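Local coordinates for protein valine-pyruvate aminotransferase (Salmonella typhimurium, PDB 3G7Q) that probably transfers the amino group of L-valine to pyruvate with the help of pyridoxal 5'-phosphate, giving L-alanine and 3-methyl-2-oxobutanoate, at residues D49-L54 / S249-P254; C291-I294 / D298-R301; I321-L326 / C331-P336. All blocks are in the same frame, centred on the assembly; numbering follows the deposited sequence. Where two conformers were deposited one is given.

Contacts 1 and 2 are neighbours, their centres about 11 Å apart, and they touch directly: Y50 OH lies 2.7 Å from D298 OD2, a probable hydrogen bond, and L54 CD1 packs 3.5 Å from E292 CG. Helix 45-61 thus rests on the turn between helices 285-295 and 299-325. Contact 3 lies at the far end of helix 299-325, which begins in contact 2, and its centre is about 30 Å from that of contact 1 and 35 Å from that of contact 2. K250 in contact 1 belongs to a sequence signature that marks the cofactor pocket in class I aminotransferases, so contact 1 probably lies beside the active site.

Contact 1 (D49-L54 / S249-P254); sequences DYFQTL and SKLGLP
F51 and L253 bring the two backbones closest, their CA atoms 9.0 Å apart; the F51 side chain bridges the gap, meeting side chains and carbonyls of the loop, with no hydrogen bond between the segments. Segment 49-54 is regular helix; 249-254 starts as a short 3-10 turn and then runs out as loop. S249 O closes that turn by accepting from G252 N at 3.0 Å and from L253 N at 3.1 Å. G252, at a positive phi of 107°, bends the chain between L251 and L253. The loop follows strand 242-247 of the large mixed sheet and carries the S-x-S-K sequence familiar from class I aminotransferases, the PLP fold type I. In that family the lysine of this signature usually holds the cofactor as a Schiff base. K250 probably plays that part; here its NZ is hydrogen-bonded to G39 O. Helix 45-61 packs, through F51, on the loop that carries this lysine. The CG of F51 is anti to the carbonyl carbon (chi1 -65°), and the ring points at the loop. L253 comes from the opposite direction and lays CD2 over the ring centre, 3.7 Å from the F51 centroid and only 4° off the normal, a clear CH-pi contact; its CG sits 3.7 Å from F51 CZ. At the ring edge, L251 O lies in the ring plane, 3.6 Å from F51 CZ, and L251 CD2 packs 4.1 Å from that same CZ. G252 O makes a separate, oblique approach, 3.8 Å from F51 CE2. M289 of helix 285-295 also touches F51. The second subunit adds C69, which packs on F51, L253 and P254, and V59 of that subunit accepts a hydrogen bond at its O from Q52 NE2.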
ATOM      1  N   ASP A  49     -15.089  22.278   1.919  1.00 31.68           N
ATOM      2  CA  ASP A  49     -14.607  23.612   2.272  1.00 32.71           C
ATOM      3  C   ASP A  49     -13.534  23.525   3.361  1.00 32.22           C
ATOM      4  O   ASP A  49     -12.500  24.189   3.277  1.00 32.87           O
ATOM      5  CB  ASP A  49     -15.760  24.503   2.784  1.00 34.01           C
ATOM      6  CG  ASP A  49     -16.778  24.851   1.705  1.00 41.21           C
ATOM      7  OD1 ASP A  49     -16.509  24.671   0.492  1.00 41.74           O
ATOM      8  OD2 ASP A  49     -17.869  25.335   2.090  1.00 46.65           O
ATOM      9  N   TYR A  50     -13.790  22.709   4.380  1.00 31.64           N
ATOM     10  CA  TYR A  50     -12.830  22.504   5.455  1.00 30.70           C
ATOM     11  C   TYR A  50     -11.499  21.989   4.909  1.00 29.93           C
ATOM     12  O   TYR A  50     -10.459  22.541   5.214  1.00 30.82           O
ATOM     13  CB  TYR A  50     -13.356  21.502   6.494  1.00 30.30           C
ATOM     14  CG  TYR A  50     -12.335  21.249   7.564  1.00 32.16           C
ATOM     15  CD1 TYR A  50     -12.231  22.092   8.677  1.00 33.02           C
ATOM     16  CD2 TYR A  50     -11.441  20.183   7.455  1.00 33.75           C
ATOM     17  CE1 TYR A  50     -11.271  21.870   9.647  1.00 34.44           C
ATOM     18  CE2 TYR A  50     -10.473  19.972   8.404  1.00 32.18           C
ATOM     19  CZ  TYR A  50     -10.392  20.799   9.501  1.00 35.47           C
ATOM     20  OH  TYR A  50      -9.423  20.557  10.442  1.00 37.39           O
ATOM     21  N   PHE A  51     -11.532  20.929   4.103  1.00 29.90           N
ATOM     22  CA  PHE A  51     -10.277  20.386   3.547  1.00 29.72           C
ATOM     23  C   PHE A  51      -9.552  21.373   2.642  1.00 31.07           C
ATOM     24  O   PHE A  51      -8.309  21.419   2.632  1.00 30.35           O
ATOM     25  CB  PHE A  51     -10.519  19.084   2.801  1.00 28.60           C
ATOM     26  CG  PHE A  51     -11.005  17.936   3.686  1.00 28.07           C
ATOM     27  CD1 PHE A  51     -10.348  17.601   4.866  1.00 30.58           C
ATOM     28  CD2 PHE A  51     -12.048  17.136   3.282  1.00 30.49           C
ATOM     29  CE1 PHE A  51     -10.786  16.531   5.652  1.00 33.14           C
ATOM     30  CE2 PHE A  51     -12.497  16.068   4.091  1.00 29.49           C
ATOM     31  CZ  PHE A  51     -11.862  15.784   5.277  1.00 31.22           C
ATOM     32  N   GLN A  52     -10.298  22.151   1.860  1.00 31.07           N
ATOM     33  CA  GLN A  52      -9.671  23.149   1.000  1.00 30.66           C
ATOM     34  C   GLN A  52      -8.912  24.186   1.829  1.00 31.27           C
ATOM     35  O   GLN A  52      -7.772  24.572   1.494  1.00 30.20           O
ATOM     36  CB  GLN A  52     -10.701  23.812   0.084  1.00 31.78           C
ATOM     37  CG  GLN A  52     -10.140  24.908  -0.796  1.00 31.04           C
ATOM     38  CD  GLN A  52      -9.048  24.429  -1.757  1.00 33.24           C
ATOM     39  OE1 GLN A  52      -9.088  23.298  -2.248  1.00 31.53           O
ATOM     40  NE2 GLN A  52      -8.135  25.309  -2.077  1.00 32.74           N
ATOM     41  N   THR A  53      -9.515  24.635   2.923  1.00 30.93           N
ATOM     42  CA  THR A  53      -8.859  25.607   3.784  1.00 30.76           C
ATOM     43  C   THR A  53      -7.663  24.979   4.498  1.00 31.50           C
ATOM     44  O   THR A  53      -6.614  25.591   4.620  1.00 31.30           O
ATOM     45  CB  THR A  53      -9.858  26.183   4.817  1.00 33.98           C
ATOM     46  OG1 THR A  53     -10.942  26.778   4.106  1.00 34.21           O
ATOM     47  CG2 THR A  53      -9.192  27.226   5.723  1.00 33.52           C
ATOM     48  N   LEU A  54      -7.833  23.755   4.983  1.00 29.40           N
ATOM     49  CA  LEU A  54      -6.749  23.076   5.662  1.00 31.56           C
ATOM     50  C   LEU A  54      -5.549  22.892   4.721  1.00 31.67           C
ATOM     51  O   LEU A  54      -4.400  23.149   5.092  1.00 30.33           O
ATOM     52  CB  LEU A  54      -7.213  21.724   6.152  1.00 31.45           C
ATOM     53  CG  LEU A  54      -6.200  20.900   6.929  1.00 32.65           C
ATOM     54  CD1 LEU A  54      -5.759  21.637   8.229  1.00 36.84           C
ATOM     55  CD2 LEU A  54      -6.778  19.523   7.223  1.00 34.07           C
ATOM     56  N   SER A 249     -10.272   7.275   5.336  1.00 36.83           N
ATOM     57  CA  SER A 249     -10.999   7.442   4.070  1.00 38.04           C
ATOM     58  C   SER A 249     -12.454   7.856   4.196  1.00 36.84           C
ATOM     59  O   SER A 249     -12.918   8.731   3.450  1.00 35.03           O
ATOM     60  CB  SER A 249     -10.906   6.172   3.217  1.00 40.42           C
ATOM     61  OG  SER A 249     -11.689   5.148   3.754  1.00 50.86           O
ATOM     62  N   LYS A 250     -13.164   7.308   5.178  1.00 33.24           N
ATOM     63  CA  LYS A 250     -14.593   7.614   5.316  1.00 34.28           C
ATOM     64  C   LYS A 250     -14.846   8.994   5.949  1.00 32.79           C
ATOM     65  O   LYS A 250     -16.000   9.421   6.087  1.00 35.25           O
ATOM     66  CB  LYS A 250     -15.337   6.463   5.983  1.00 35.56           C
ATOM     67  CG  LYS A 250     -15.011   5.072   5.377  1.00 37.30           C
ATOM     68  CD  LYS A 250     -15.312   4.945   3.872  1.00 43.52           C
ATOM     69  CE  LYS A 250     -14.805   3.608   3.335  1.00 48.27           C
ATOM     70  NZ  LYS A 250     -15.120   3.477   1.903  1.00 50.57           N
ATOM     71  N   LEU A 251     -13.765   9.689   6.315  0.50 33.24           N
ATOM     72  CA  LEU A 251     -13.840  11.073   6.738  0.50 32.10           C
ATOM     73  C   LEU A 251     -14.063  11.970   5.513  0.50 33.27           C
ATOM     74  O   LEU A 251     -14.318  13.164   5.655  0.50 31.72           O
ATOM     75  CB  LEU A 251     -12.532  11.505   7.416  0.50 32.49           C
ATOM     76  CG  LEU A 251     -12.564  12.803   8.231  0.50 32.16           C
ATOM     77  CD1 LEU A 251     -13.292  12.557   9.525  0.50 29.84           C
ATOM     78  CD2 LEU A 251     -11.160  13.321   8.514  0.50 32.87           C
ATOM     79  N   GLY A 252     -13.945  11.397   4.309  1.00 33.75           N
ATOM     80  CA  GLY A 252     -14.080  12.141   3.055  1.00 35.30           C
ATOM     81  C   GLY A 252     -12.731  12.336   2.367  1.00 36.29           C
ATOM     82  O   GLY A 252     -12.567  13.261   1.569  1.00 37.47           O
ATOM     83  N   LEU A 253     -11.778  11.458   2.668  1.00 36.85           N
ATOM     84  CA  LEU A 253     -10.440  11.503   2.097  1.00 36.14           C
ATOM     85  C   LEU A 253     -10.106  10.158   1.449  1.00 38.64           C
ATOM     86  O   LEU A 253      -9.073   9.563   1.752  1.00 37.95           O
ATOM     87  CB  LEU A 253      -9.420  11.859   3.179  1.00 36.27           C
ATOM     88  CG  LEU A 253      -9.575  13.245   3.819  1.00 33.52           C
ATOM     89  CD1 LEU A 253      -8.664  13.425   5.036  1.00 32.95           C
ATOM     90  CD2 LEU A 253      -9.323  14.373   2.756  1.00 33.85           C
ATOM     91  N   PRO A 254     -10.970   9.695   0.529  1.00 40.08           N
ATOM     92  CA  PRO A 254     -10.753   8.377  -0.072  1.00 43.10           C
ATOM     93  C   PRO A 254      -9.486   8.304  -0.913  1.00 43.41           C
ATOM     94  O   PRO A 254      -9.027   7.205  -1.208  1.00 46.03           O
ATOM     95  CB  PRO A 254     -12.010   8.185  -0.925  1.00 42.97           C
ATOM     96  CG  PRO A 254     -12.415   9.566  -1.298  1.00 44.77           C
ATOM     97  CD  PRO A 254     -12.172  10.337  -0.038  1.00 41.02           C
TER

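Contact 2 (C291-I294 / D298-R301); sequences CEMI and DLLR
M293 O accepts a nearly straight hydrogen bond from D298 N, 2.9 Å long with an N-H...O angle of 168°, and this bond closes the tight turn between two consecutive helices of the PLP fold type I aminotransferase. Helix 285-295 ends here and helix 299-325 starts at L299, one residue after the donor; the bond is of the 6→1 kind, from D298 N back to M293 O five positions earlier. Beside it runs an apolar seam. L299 holds CG anti to its N (chi1 -177°), which sends CD2 to within 3.7 Å of I294 CG1; the two side chains lie next to each other and point the same way. Nearer the backbone, the M293 and L299 side chains approach at their roots, 4.2 Å between M293 CB and L299 CB. M293 is present as selenomethionine. The next shell surrounds these residues. L248 and L251 touch M293, as do Y50, F51 and L54 of helix 45-61, while L87 of helix 77-92 and F226 cover L299. E292, outside the seam, is salt-bridged to K63 and R296 and hydrogen-bonded to Q75. D298 divides its carboxylate between two partners: OD2 has Y50, and OD1 forms a salt bridge with R301, one turn on in helix 299-325. R301 NH2 meets D298 OD1 at 3.1 Å within the guanidinium plane, but from above the carboxylate plane, 71° out of it.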
ATOM      1  N   CYS A 291      -2.708  14.653  11.745  1.00 34.95           N
ATOM      2  CA  CYS A 291      -1.985  15.329  12.820  1.00 35.31           C
ATOM      3  C   CYS A 291      -2.524  16.743  13.024  1.00 35.12           C
ATOM      4  O   CYS A 291      -2.754  17.187  14.153  1.00 33.06           O
ATOM      5  CB  CYS A 291      -0.490  15.434  12.544  1.00 38.19           C
ATOM      6  SG  CYS A 291       0.474  13.979  12.854  1.00 41.60           S
ATOM      7  N   GLU A 292      -2.728  17.439  11.911  1.00 32.67           N
ATOM      8  CA  GLU A 292      -3.213  18.802  11.939  1.00 34.20           C
ATOM      9  C   GLU A 292      -4.634  18.875  12.478  1.00 34.89           C
ATOM     10  O   GLU A 292      -4.932  19.743  13.304  1.00 34.09           O
ATOM     11  CB  GLU A 292      -3.125  19.404  10.536  1.00 36.25           C
ATOM     12  CG  GLU A 292      -3.174  20.891  10.455  1.00 44.63           C
ATOM     13  CD  GLU A 292      -2.051  21.590  11.242  1.00 42.08           C
ATOM     14  OE1 GLU A 292      -0.922  21.064  11.397  1.00 43.63           O
ATOM     15  OE2 GLU A 292      -2.357  22.670  11.748  1.00 50.51           O
HETATM   16  N   MSE A 293      -5.513  17.976  12.021  0.70 31.97           N
HETATM   17  CA  MSE A 293      -6.889  17.973  12.513  0.70 32.63           C
HETATM   18  C   MSE A 293      -6.947  17.682  14.012  0.70 34.25           C
HETATM   19  O   MSE A 293      -7.749  18.284  14.735  0.70 33.90           O
HETATM   20  CB  MSE A 293      -7.766  16.972  11.737  0.70 33.02           C
HETATM   21  CG  MSE A 293      -8.021  17.417  10.311  0.70 34.89           C
HETATM   22 SE   MSE A 293      -9.228  16.238   9.378  0.50 31.19          SE
HETATM   23  CE  MSE A 293      -8.029  14.783   9.216  0.70 41.01           C
ATOM     24  N   ILE A 294      -6.095  16.775  14.484  1.00 34.44           N
ATOM     25  CA  ILE A 294      -6.054  16.444  15.920  1.00 33.56           C
ATOM     26  C   ILE A 294      -5.549  17.644  16.721  1.00 35.46           C
ATOM     27  O   ILE A 294      -6.134  18.010  17.743  1.00 34.29           O
ATOM     28  CB  ILE A 294      -5.190  15.206  16.187  1.00 32.97           C
ATOM     29  CG1 ILE A 294      -5.897  13.970  15.642  1.00 30.55           C
ATOM     30  CG2 ILE A 294      -4.913  15.044  17.692  1.00 32.08           C
ATOM     31  CD1 ILE A 294      -5.014  12.741  15.541  1.00 30.20           C
ATOM     32  N   ASP A 298     -10.273  19.369  15.664  1.00 35.10           N
ATOM     33  CA  ASP A 298     -11.327  19.324  14.659  1.00 34.00           C
ATOM     34  C   ASP A 298     -11.794  17.914  14.317  1.00 37.09           C
ATOM     35  O   ASP A 298     -12.889  17.759  13.780  1.00 37.25           O
ATOM     36  CB  ASP A 298     -10.835  19.945  13.354  1.00 35.89           C
ATOM     37  CG  ASP A 298     -10.644  21.436  13.450  1.00 36.25           C
ATOM     38  OD1 ASP A 298     -11.330  22.069  14.274  1.00 40.21           O
ATOM     39  OD2 ASP A 298      -9.823  21.958  12.661  1.00 38.94           O
ATOM     40  N   LEU A 299     -10.993  16.894  14.602  1.00 33.46           N
ATOM     41  CA  LEU A 299     -11.322  15.550  14.101  1.00 35.49           C
ATOM     42  C   LEU A 299     -12.628  15.000  14.694  1.00 35.36           C
ATOM     43  O   LEU A 299     -13.540  14.597  13.963  1.00 34.50           O
ATOM     44  CB  LEU A 299     -10.128  14.612  14.325  1.00 38.60           C
ATOM     45  CG  LEU A 299     -10.242  13.177  13.815  1.00 37.87           C
ATOM     46  CD1 LEU A 299     -10.526  13.163  12.313  1.00 37.41           C
ATOM     47  CD2 LEU A 299      -8.959  12.385  14.198  1.00 38.10           C
ATOM     48  N   LEU A 300     -12.735  15.009  16.017  1.00 37.07           N
ATOM     49  CA  LEU A 300     -13.958  14.557  16.657  1.00 37.08           C
ATOM     50  C   LEU A 300     -15.133  15.500  16.387  1.00 37.11           C
ATOM     51  O   LEU A 300     -16.256  15.050  16.132  1.00 36.30           O
ATOM     52  CB  LEU A 300     -13.731  14.373  18.182  1.00 39.31           C
ATOM     53  CG  LEU A 300     -13.081  13.041  18.616  1.00 44.10           C
ATOM     54  CD1 LEU A 300     -11.873  12.685  17.786  1.00 48.68           C
ATOM     55  CD2 LEU A 300     -12.724  13.020  20.118  1.00 46.49           C
ATOM     56  N   ARG A 301     -14.889  16.817  16.431  1.00 34.90           N
ATOM     57  CA  ARG A 301     -15.949  17.799  16.202  1.00 35.20           C
ATOM     58  C   ARG A 301     -16.625  17.622  14.838  1.00 32.12           C
ATOM     59  O   ARG A 301     -17.867  17.677  14.699  1.00 33.11           O
ATOM     60  CB  ARG A 301     -15.358  19.222  16.274  1.00 35.58           C
ATOM     61  CG  ARG A 301     -16.355  20.351  15.992  1.00 37.67           C
ATOM     62  CD  ARG A 301     -15.720  21.748  16.127  1.00 36.77           C
ATOM     63  NE  ARG A 301     -14.719  22.026  15.099  1.00 37.39           N
ATOM     64  CZ  ARG A 301     -15.008  22.434  13.861  1.00 41.86           C
ATOM     65  NH1 ARG A 301     -16.262  22.602  13.469  1.00 41.26           N
ATOM     66  NH2 ARG A 301     -14.037  22.675  12.995  1.00 42.90           N
TER

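Contact 3 (I321-L326 / C331-P336)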
ATOM      1  N   ILE A 321     -37.711   7.535   0.103  1.00 29.89           N
ATOM      2  CA  ILE A 321     -37.816   7.356  -1.359  1.00 30.80           C
ATOM      3  C   ILE A 321     -38.169   5.907  -1.632  1.00 29.76           C
ATOM      4  O   ILE A 321     -39.131   5.619  -2.344  1.00 29.76           O
ATOM      5  CB  ILE A 321     -36.522   7.760  -2.103  1.00 31.23           C
ATOM      6  CG1 ILE A 321     -36.273   9.271  -2.022  1.00 34.68           C
ATOM      7  CG2 ILE A 321     -36.583   7.351  -3.595  1.00 30.30           C
ATOM      8  CD1 ILE A 321     -34.864   9.699  -2.529  1.00 34.55           C
ATOM      9  N   ILE A 322     -37.427   4.985  -1.029  1.00 28.90           N
ATOM     10  CA  ILE A 322     -37.684   3.556  -1.204  1.00 28.35           C
ATOM     11  C   ILE A 322     -39.128   3.213  -0.867  1.00 29.30           C
ATOM     12  O   ILE A 322     -39.821   2.524  -1.630  1.00 28.67           O
ATOM     13  CB  ILE A 322     -36.724   2.685  -0.346  1.00 29.05           C
ATOM     14  CG1 ILE A 322     -35.272   2.801  -0.866  1.00 31.07           C
ATOM     15  CG2 ILE A 322     -37.174   1.198  -0.334  1.00 28.58           C
ATOM     16  CD1 ILE A 322     -34.249   2.154   0.061  1.00 29.44           C
ATOM     17  N   ARG A 323     -39.591   3.696   0.276  1.00 29.04           N
ATOM     18  CA  ARG A 323     -40.948   3.375   0.725  1.00 27.94           C
ATOM     19  C   ARG A 323     -42.073   3.961  -0.151  1.00 27.82           C
ATOM     20  O   ARG A 323     -43.211   3.460  -0.118  1.00 30.10           O
ATOM     21  CB  ARG A 323     -41.089   3.754   2.193  1.00 28.93           C
ATOM     22  CG  ARG A 323     -40.283   2.828   3.110  1.00 30.80           C
ATOM     23  CD  ARG A 323     -40.975   1.504   3.247  1.00 32.86           C
ATOM     24  NE  ARG A 323     -40.222   0.492   4.022  1.00 33.22           N
ATOM     25  CZ  ARG A 323     -39.783  -0.685   3.593  1.00 34.15           C
ATOM     26  NH1 ARG A 323     -40.010  -1.101   2.348  1.00 29.96           N
ATOM     27  NH2 ARG A 323     -39.149  -1.479   4.457  1.00 33.91           N
ATOM     28  N   ARG A 324     -41.778   4.976  -0.955  1.00 29.38           N
ATOM     29  CA  ARG A 324     -42.778   5.461  -1.925  1.00 29.22           C
ATOM     30  C   ARG A 324     -43.003   4.442  -3.013  1.00 31.85           C
ATOM     31  O   ARG A 324     -44.059   4.431  -3.626  1.00 30.44           O
ATOM     32  CB  ARG A 324     -42.372   6.779  -2.538  1.00 28.64           C
ATOM     33  CG  ARG A 324     -42.570   7.928  -1.553  1.00 35.27           C
ATOM     34  CD  ARG A 324     -42.512   9.279  -2.189  1.00 41.89           C
ATOM     35  NE  ARG A 324     -41.168   9.739  -2.423  1.00 49.91           N
ATOM     36  CZ  ARG A 324     -40.602   9.915  -3.616  1.00 53.83           C
ATOM     37  NH1 ARG A 324     -41.241   9.689  -4.770  1.00 51.66           N
ATOM     38  NH2 ARG A 324     -39.361  10.360  -3.641  1.00 52.91           N
ATOM     39  N   TYR A 325     -42.016   3.573  -3.237  1.00 29.60           N
ATOM     40  CA  TYR A 325     -42.076   2.565  -4.325  1.00 27.29           C
ATOM     41  C   TYR A 325     -42.234   1.133  -3.886  1.00 29.43           C
ATOM     42  O   TYR A 325     -42.772   0.315  -4.658  1.00 28.75           O
ATOM     43  CB  TYR A 325     -40.802   2.670  -5.179  1.00 31.21           C
ATOM     44  CG  TYR A 325     -40.717   3.938  -5.992  1.00 28.37           C
ATOM     45  CD1 TYR A 325     -41.307   4.010  -7.245  1.00 34.37           C
ATOM     46  CD2 TYR A 325     -40.071   5.095  -5.492  1.00 28.69           C
ATOM     47  CE1 TYR A 325     -41.252   5.163  -7.987  1.00 33.32           C
ATOM     48  CE2 TYR A 325     -40.047   6.261  -6.223  1.00 35.98           C
ATOM     49  CZ  TYR A 325     -40.621   6.276  -7.491  1.00 36.66           C
ATOM     50  OH  TYR A 325     -40.596   7.413  -8.272  1.00 34.83           O
ATOM     51  N   LEU A 326     -41.733   0.797  -2.689  1.00 28.07           N
ATOM     52  CA  LEU A 326     -41.704  -0.584  -2.205  1.00 28.24           C
ATOM     53  C   LEU A 326     -42.073  -0.669  -0.744  1.00 29.65           C
ATOM     54  O   LEU A 326     -41.421  -0.024   0.071  1.00 30.65           O
ATOM     55  CB  LEU A 326     -40.277  -1.118  -2.374  1.00 29.55           C
ATOM     56  CG  LEU A 326     -39.766  -1.393  -3.798  1.00 30.25           C
ATOM     57  CD1 LEU A 326     -38.199  -1.445  -3.836  1.00 34.70           C
ATOM     58  CD2 LEU A 326     -40.345  -2.666  -4.347  1.00 31.72           C
ATOM     59  N   CYS A 331     -39.902  -5.332   0.071  1.00 31.30           N
ATOM     60  CA  CYS A 331     -38.540  -4.937   0.456  1.00 29.12           C
ATOM     61  C   CYS A 331     -38.390  -4.674   1.945  1.00 31.36           C
ATOM     62  O   CYS A 331     -38.981  -3.726   2.475  1.00 30.32           O
ATOM     63  CB  CYS A 331     -38.140  -3.683  -0.328  1.00 29.97           C
ATOM     64  SG  CYS A 331     -36.392  -3.162  -0.083  1.00 32.65           S
ATOM     65  N   LEU A 332     -37.631  -5.532   2.622  1.00 28.74           N
ATOM     66  CA  LEU A 332     -37.260  -5.328   4.016  1.00 28.03           C
ATOM     67  C   LEU A 332     -35.870  -4.664   3.993  1.00 30.42           C
ATOM     68  O   LEU A 332     -35.007  -5.036   3.201  1.00 32.13           O
ATOM     69  CB  LEU A 332     -37.250  -6.618   4.805  1.00 29.12           C
ATOM     70  CG  LEU A 332     -38.609  -7.321   4.917  1.00 29.27           C
ATOM     71  CD1 LEU A 332     -38.511  -8.676   5.605  1.00 32.16           C
ATOM     72  CD2 LEU A 332     -39.613  -6.432   5.662  1.00 31.13           C
ATOM     73  N   ILE A 333     -35.676  -3.700   4.872  1.00 30.35           N
ATOM     74  CA  ILE A 333     -34.455  -2.901   4.906  1.00 28.78           C
ATOM     75  C   ILE A 333     -33.750  -3.169   6.217  1.00 30.13           C
ATOM     76  O   ILE A 333     -34.344  -3.037   7.283  1.00 28.88           O
ATOM     77  CB  ILE A 333     -34.810  -1.411   4.793  1.00 30.67           C
ATOM     78  CG1 ILE A 333     -35.577  -1.117   3.481  1.00 31.35           C
ATOM     79  CG2 ILE A 333     -33.534  -0.538   4.854  1.00 31.80           C
ATOM     80  CD1 ILE A 333     -36.141   0.348   3.389  1.00 30.32           C
ATOM     81  N   HIS A 334     -32.474  -3.545   6.181  1.00 28.12           N
ATOM     82  CA  HIS A 334     -31.781  -3.753   7.457  1.00 27.17           C
ATOM     83  C   HIS A 334     -31.788  -2.418   8.192  1.00 29.51           C
ATOM     84  O   HIS A 334     -31.584  -1.363   7.582  1.00 30.81           O
ATOM     85  CB  HIS A 334     -30.340  -4.218   7.287  1.00 28.61           C
ATOM     86  CG  HIS A 334     -29.733  -4.737   8.553  1.00 28.10           C
ATOM     87  ND1 HIS A 334     -29.319  -3.906   9.573  1.00 29.54           N
ATOM     88  CD2 HIS A 334     -29.510  -6.007   8.985  1.00 31.32           C
ATOM     89  CE1 HIS A 334     -28.846  -4.643  10.573  1.00 29.83           C
ATOM     90  NE2 HIS A 334     -28.967  -5.919  10.253  1.00 29.70           N
ATOM     91  N   LYS A 335     -32.064  -2.443   9.489  1.00 29.62           N
ATOM     92  CA  LYS A 335     -32.021  -1.195  10.278  1.00 30.05           C
ATOM     93  C   LYS A 335     -30.696  -0.472  10.027  1.00 30.58           C
ATOM     94  O   LYS A 335     -29.643  -1.037  10.178  1.00 28.03           O
ATOM     95  CB  LYS A 335     -32.205  -1.494  11.757  1.00 31.37           C
ATOM     96  CG  LYS A 335     -32.277  -0.203  12.556  1.00 36.12           C
ATOM     97  CD  LYS A 335     -32.443  -0.509  14.015  1.00 40.15           C
ATOM     98  CE  LYS A 335     -32.729   0.804  14.750  1.00 46.88           C
ATOM     99  NZ  LYS A 335     -32.961   0.521  16.185  1.00 48.63           N
ATOM    100  N   PRO A 336     -30.750   0.779   9.562  1.00 31.49           N
ATOM    101  CA  PRO A 336     -29.520   1.475   9.219  1.00 32.93           C
ATOM    102  C   PRO A 336     -28.885   2.086  10.465  1.00 32.47           C
ATOM    103  O   PRO A 336     -29.179   3.217  10.829  1.00 34.25           O
ATOM    104  CB  PRO A 336     -30.010   2.547   8.227  1.00 35.00           C
ATOM    105  CG  PRO A 336     -31.290   2.831   8.607  1.00 36.66           C
ATOM    106  CD  PRO A 336     -31.932   1.584   9.214  1.00 36.34           C
TER
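R323 supplies all the polar bonding between 321-326 and 331-336. Its chain bends at chi2 (-75°) and brings the guanidinium edge to C331 O, just before strand 332-334, where both terminal nitrogens grip this one carbonyl oxygen end-on: NH1 lies 2.8 Å from C331 O (N-H...O angle 150°) and NH2 lies 3.0 Å from it. NH1 also reaches L326 O at 2.9 Å, from above that carbonyl's plane, so one nitrogen ties L326 O to C331 O. All three bonds run close to the guanidinium plane, and the rotation of the group is thereby fixed; NH2 has a further acceptor in E163 O. Apolar contacts fill in around it. I333 CD1 covers one guanidinium face, offset toward the rim and 3.7 Å from R323 NH2. The same methyl meets I322 CG2 tip to tip at 4.0 Å, and L326 CB rests 3.9 Å from C331 CB where the chain turns. L342 and L344 of strand 341-345 pack on I322 and C331, while A407 of helix 396-416 packs on L326. The short axes of helix 321-325 and strand 332-334 are 11.0 Å apart and nearly antiparallel, at 162°. This reversal leads from helix 299-325 into a mixed sheet, where strand 332-334 lies between 165-169 and 341-345, consistent with the small domain of fold type I aminotransferases.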